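Local coordinates for post-proline cleaving enzyme (Rickettsia typhi, PDB 4HVT), which is probably a serine-type oligopeptidase that cleaves peptides on the carboxyl side of proline residues, at residues 394-400 with 412-416. Residues are numbered along the deposited sequence; the frame is centred on the assembly and turned at random.
With EDO (1,2-ethanediol), chain G.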
ATOM      1  N   TYR A 394      23.785  -5.930  -1.623  1.00 21.52           N
ATOM      2  CA  TYR A 394      23.657  -4.771  -0.748  1.00 20.99           C
ATOM      3  C   TYR A 394      23.634  -5.248   0.747  1.00 21.08           C
ATOM      4  O   TYR A 394      23.062  -6.320   1.067  1.00 19.98           O
ATOM      5  CB  TYR A 394      22.326  -4.074  -1.070  1.00 19.70           C
ATOM      6  CG  TYR A 394      22.212  -3.103  -2.246  1.00 18.85           C
ATOM      7  CD1 TYR A 394      22.363  -3.522  -3.568  1.00 19.35           C
ATOM      8  CD2 TYR A 394      21.788  -1.790  -2.032  1.00 19.46           C
ATOM      9  CE1 TYR A 394      22.192  -2.632  -4.640  1.00 18.89           C
ATOM     10  CE2 TYR A 394      21.648  -0.886  -3.093  1.00 18.87           C
ATOM     11  CZ  TYR A 394      21.827  -1.320  -4.393  1.00 18.94           C
ATOM     12  OH  TYR A 394      21.656  -0.420  -5.448  1.00 18.54           O
ATOM     13  N   GLN A 395      24.214  -4.482   1.671  1.00 21.56           N
ATOM     14  CA  GLN A 395      23.914  -4.672   3.102  1.00 22.36           C
ATOM     15  C   GLN A 395      22.484  -4.220   3.405  1.00 19.12           C
ATOM     16  O   GLN A 395      21.993  -3.284   2.789  1.00 18.18           O
ATOM     17  CB  GLN A 395      24.860  -3.863   4.006  1.00 26.44           C
ATOM     18  CG  GLN A 395      26.310  -4.324   3.951  1.00 31.53           C
ATOM     19  CD  GLN A 395      26.516  -5.678   4.617  1.00 35.36           C
ATOM     20  OE1 GLN A 395      27.057  -6.612   4.012  1.00 42.60           O
ATOM     21  NE2 GLN A 395      26.060  -5.797   5.862  1.00 38.55           N
ATOM     22  N   ASN A 396      21.818  -4.856   4.362  1.00 17.13           N
ATOM     23  CA  ASN A 396      20.427  -4.478   4.671  1.00 15.70           C
ATOM     24  C   ASN A 396      19.536  -4.391   3.405  1.00 14.01           C
ATOM     25  O   ASN A 396      18.656  -3.547   3.257  1.00 12.60           O
ATOM     26  CB  ASN A 396      20.403  -3.181   5.472  1.00 16.10           C
ATOM     27  CG  ASN A 396      20.632  -3.417   6.965  1.00 17.03           C
ATOM     28  OD1 ASN A 396      21.678  -3.095   7.479  1.00 18.78           O
ATOM     29  ND2 ASN A 396      19.662  -4.030   7.642  1.00 17.55           N
ATOM     30  N   ALA A 397      19.720  -5.364   2.543  1.00 13.13           N
ATOM     31  CA  ALA A 397      19.061  -5.398   1.241  1.00 12.29           C
ATOM     32  C   ALA A 397      17.530  -5.422   1.340  1.00 11.70           C
ATOM     33  O   ALA A 397      16.959  -6.024   2.251  1.00 11.15           O
ATOM     34  CB  ALA A 397      19.518  -6.614   0.469  1.00 12.57           C
ATOM     35  N   ILE A 398      16.899  -4.677   0.429  1.00 11.05           N
ATOM     36  CA  ILE A 398      15.481  -4.705   0.193  1.00 10.67           C
ATOM     37  C   ILE A 398      15.308  -5.002  -1.290  1.00 10.38           C
ATOM     38  O   ILE A 398      15.917  -4.322  -2.126  1.00 10.93           O
ATOM     39  CB  ILE A 398      14.882  -3.306   0.514  1.00 10.74           C
ATOM     40  CG1 ILE A 398      15.212  -2.921   1.947  1.00 11.17           C
ATOM     41  CG2 ILE A 398      13.406  -3.235   0.165  1.00 10.50           C
ATOM     42  CD1 ILE A 398      14.570  -3.778   3.002  1.00 11.22           C
ATOM     43  N   PHE A 399      14.482  -6.004  -1.576  1.00  9.75           N
ATOM     44  CA  PHE A 399      14.286  -6.652  -2.869  1.00  9.55           C
ATOM     45  C   PHE A 399      12.898  -6.442  -3.423  1.00  9.50           C
ATOM     46  O   PHE A 399      11.903  -6.553  -2.714  1.00  9.26           O
ATOM     47  CB  PHE A 399      14.556  -8.143  -2.720  1.00  9.32           C
ATOM     48  CG  PHE A 399      14.427  -8.949  -3.987  1.00  9.08           C
ATOM     49  CD1 PHE A 399      15.510  -9.139  -4.820  1.00  9.30           C
ATOM     50  CD2 PHE A 399      13.227  -9.600  -4.284  1.00  8.72           C
ATOM     51  CE1 PHE A 399      15.394  -9.927  -5.987  1.00  9.25           C
ATOM     52  CE2 PHE A 399      13.104 -10.399  -5.401  1.00  8.78           C
ATOM     53  CZ  PHE A 399      14.181 -10.558  -6.273  1.00  8.97           C
ATOM     54  N   GLY A 400      12.832  -6.172  -4.726  1.00  9.63           N
ATOM     55  CA  GLY A 400      11.583  -6.130  -5.428  1.00  9.52           C
ATOM     56  C   GLY A 400      11.750  -6.622  -6.830  1.00  9.73           C
ATOM     57  O   GLY A 400      12.899  -6.709  -7.354  1.00  9.95           O
ATOM     58  N   ILE A 412      14.499  -6.715 -11.695  1.00 10.30           N
ATOM     59  CA  ILE A 412      14.711  -6.868 -10.249  1.00 10.22           C
ATOM     60  C   ILE A 412      15.197  -5.516  -9.738  1.00 10.25           C
ATOM     61  O   ILE A 412      16.018  -4.890 -10.411  1.00  9.88           O
ATOM     62  CB  ILE A 412      15.765  -7.982  -9.964  1.00 10.84           C
ATOM     63  CG1 ILE A 412      15.131  -9.422  -9.928  1.00 11.23           C
ATOM     64  CG2 ILE A 412      16.419  -7.799  -8.619  1.00 10.93           C
ATOM     65  CD1 ILE A 412      14.403  -9.760 -11.136  1.00 11.56           C
ATOM     66  N   THR A 413      14.724  -5.094  -8.564  1.00  9.94           N
ATOM     67  CA  THR A 413      15.382  -3.989  -7.874  1.00 10.52           C
ATOM     68  C   THR A 413      16.047  -4.478  -6.595  1.00 10.61           C
ATOM     69  O   THR A 413      15.474  -5.333  -5.882  1.00 10.75           O
ATOM     70  CB  THR A 413      14.439  -2.819  -7.587  1.00 10.67           C
ATOM     71  OG1 THR A 413      13.317  -3.247  -6.781  1.00 10.60           O
ATOM     72  CG2 THR A 413      13.953  -2.268  -8.873  1.00 11.02           C
ATOM     73  N   ILE A 414      17.209  -3.913  -6.253  1.00 10.64           N
ATOM     74  CA  ILE A 414      17.829  -4.122  -4.943  1.00 10.63           C
ATOM     75  C   ILE A 414      18.272  -2.728  -4.473  1.00 11.17           C
ATOM     76  O   ILE A 414      18.786  -1.907  -5.277  1.00 11.82           O
ATOM     77  CB  ILE A 414      19.020  -5.102  -4.924  1.00 10.82           C
ATOM     78  CG1 ILE A 414      18.734  -6.400  -5.687  1.00 10.59           C
ATOM     79  CG2 ILE A 414      19.420  -5.478  -3.517  1.00 10.95           C
ATOM     80  CD1 ILE A 414      19.901  -7.307  -5.938  1.00 11.02           C
ATOM     81  N   GLU A 415      18.072  -2.476  -3.194  1.00 11.20           N
ATOM     82  CA  GLU A 415      18.362  -1.182  -2.577  1.00 11.61           C
ATOM     83  C   GLU A 415      18.564  -1.376  -1.082  1.00 11.74           C
ATOM     84  O   GLU A 415      18.361  -2.486  -0.531  1.00 11.25           O
ATOM     85  CB  GLU A 415      17.181  -0.222  -2.755  1.00 11.65           C
ATOM     86  CG  GLU A 415      15.932  -0.595  -1.938  1.00 11.82           C
ATOM     87  CD  GLU A 415      14.727   0.093  -2.496  1.00 12.27           C
ATOM     88  OE1 GLU A 415      14.292   1.139  -1.966  1.00 12.77           O
ATOM     89  OE2 GLU A 415      14.187  -0.391  -3.533  1.00 13.05           O
ATOM     90  N   ASN A 416      18.960  -0.277  -0.413  1.00 12.05           N
ATOM     91  CA  ASN A 416      18.825  -0.217   1.029  1.00 11.97           C
ATOM     92  C   ASN A 416      18.527   1.219   1.402  1.00 12.28           C
ATOM     93  O   ASN A 416      18.342   2.065   0.569  1.00 12.09           O
ATOM     94  CB  ASN A 416      20.034  -0.867   1.779  1.00 12.53           C
ATOM     95  CG  ASN A 416      21.287  -0.006   1.812  1.00 12.90           C
ATOM     96  OD1 ASN A 416      21.192   1.211   1.711  1.00 13.16           O
ATOM     97  ND2 ASN A 416      22.481  -0.635   1.987  1.00 13.59           N
TER
HETATM   98  C1  EDO G 806      11.339   0.727  -6.895  1.00 34.36           C
HETATM   99  O1  EDO G 806      10.051   0.414  -6.375  1.00 35.80           O
HETATM  100  C2  EDO G 806      12.371   0.874  -5.793  1.00 33.36           C
HETATM  101  O2  EDO G 806      11.973   0.129  -4.654  1.00 33.18           O
HETATM  102  O   HOH W   1      14.143  -3.008  -4.069  1.00 11.86           O
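The Y394 ring lies with one face over the backbone of I414 and E415. E415 N sits 3.9 Å above the ring plane, over its centre. I414 C is also on this face, nearer the rim. I414 CG2 meets Y394 CD1 at 3.5 Å, the two side chains crossing at a slant. The phenol OH hydrogen-bonds with P420 O and T422 OG1, which holds the far end of the ring. N416 ND2 donates to Q395 O at 2.8 Å, with the acceptor close to its amide plane. This bond ties the loop before strand 398-402 to N416, just after E415. N416 CG lies between its backbone N and carbonyl carbon (chi1 77°), which turns the amide toward that loop. The two strands form an antiparallel hairpin, the first two strands of a four-stranded blade in the beta-propeller domain. I398 pairs with E415, and G400 with T413, each through two backbone hydrogen bonds. F399 and I414 form the non-hydrogen-bonded pair between them. With CG anti to the backbone N (chi1 -179°), the F399 ring swings toward I412 and slants across it, CE1 3.5 Å from I412 CG2. On the face that carries I398, T413 and E415, a water hydrogen-bonds with T413 OG1 and can donate to I398 O and E415 OE2, though not to every acceptor around it at once. An ethanediol, probably from the crystallisation liquor, donates through O2 to E415 OE2, while OE1 accepts a bond from F496 N.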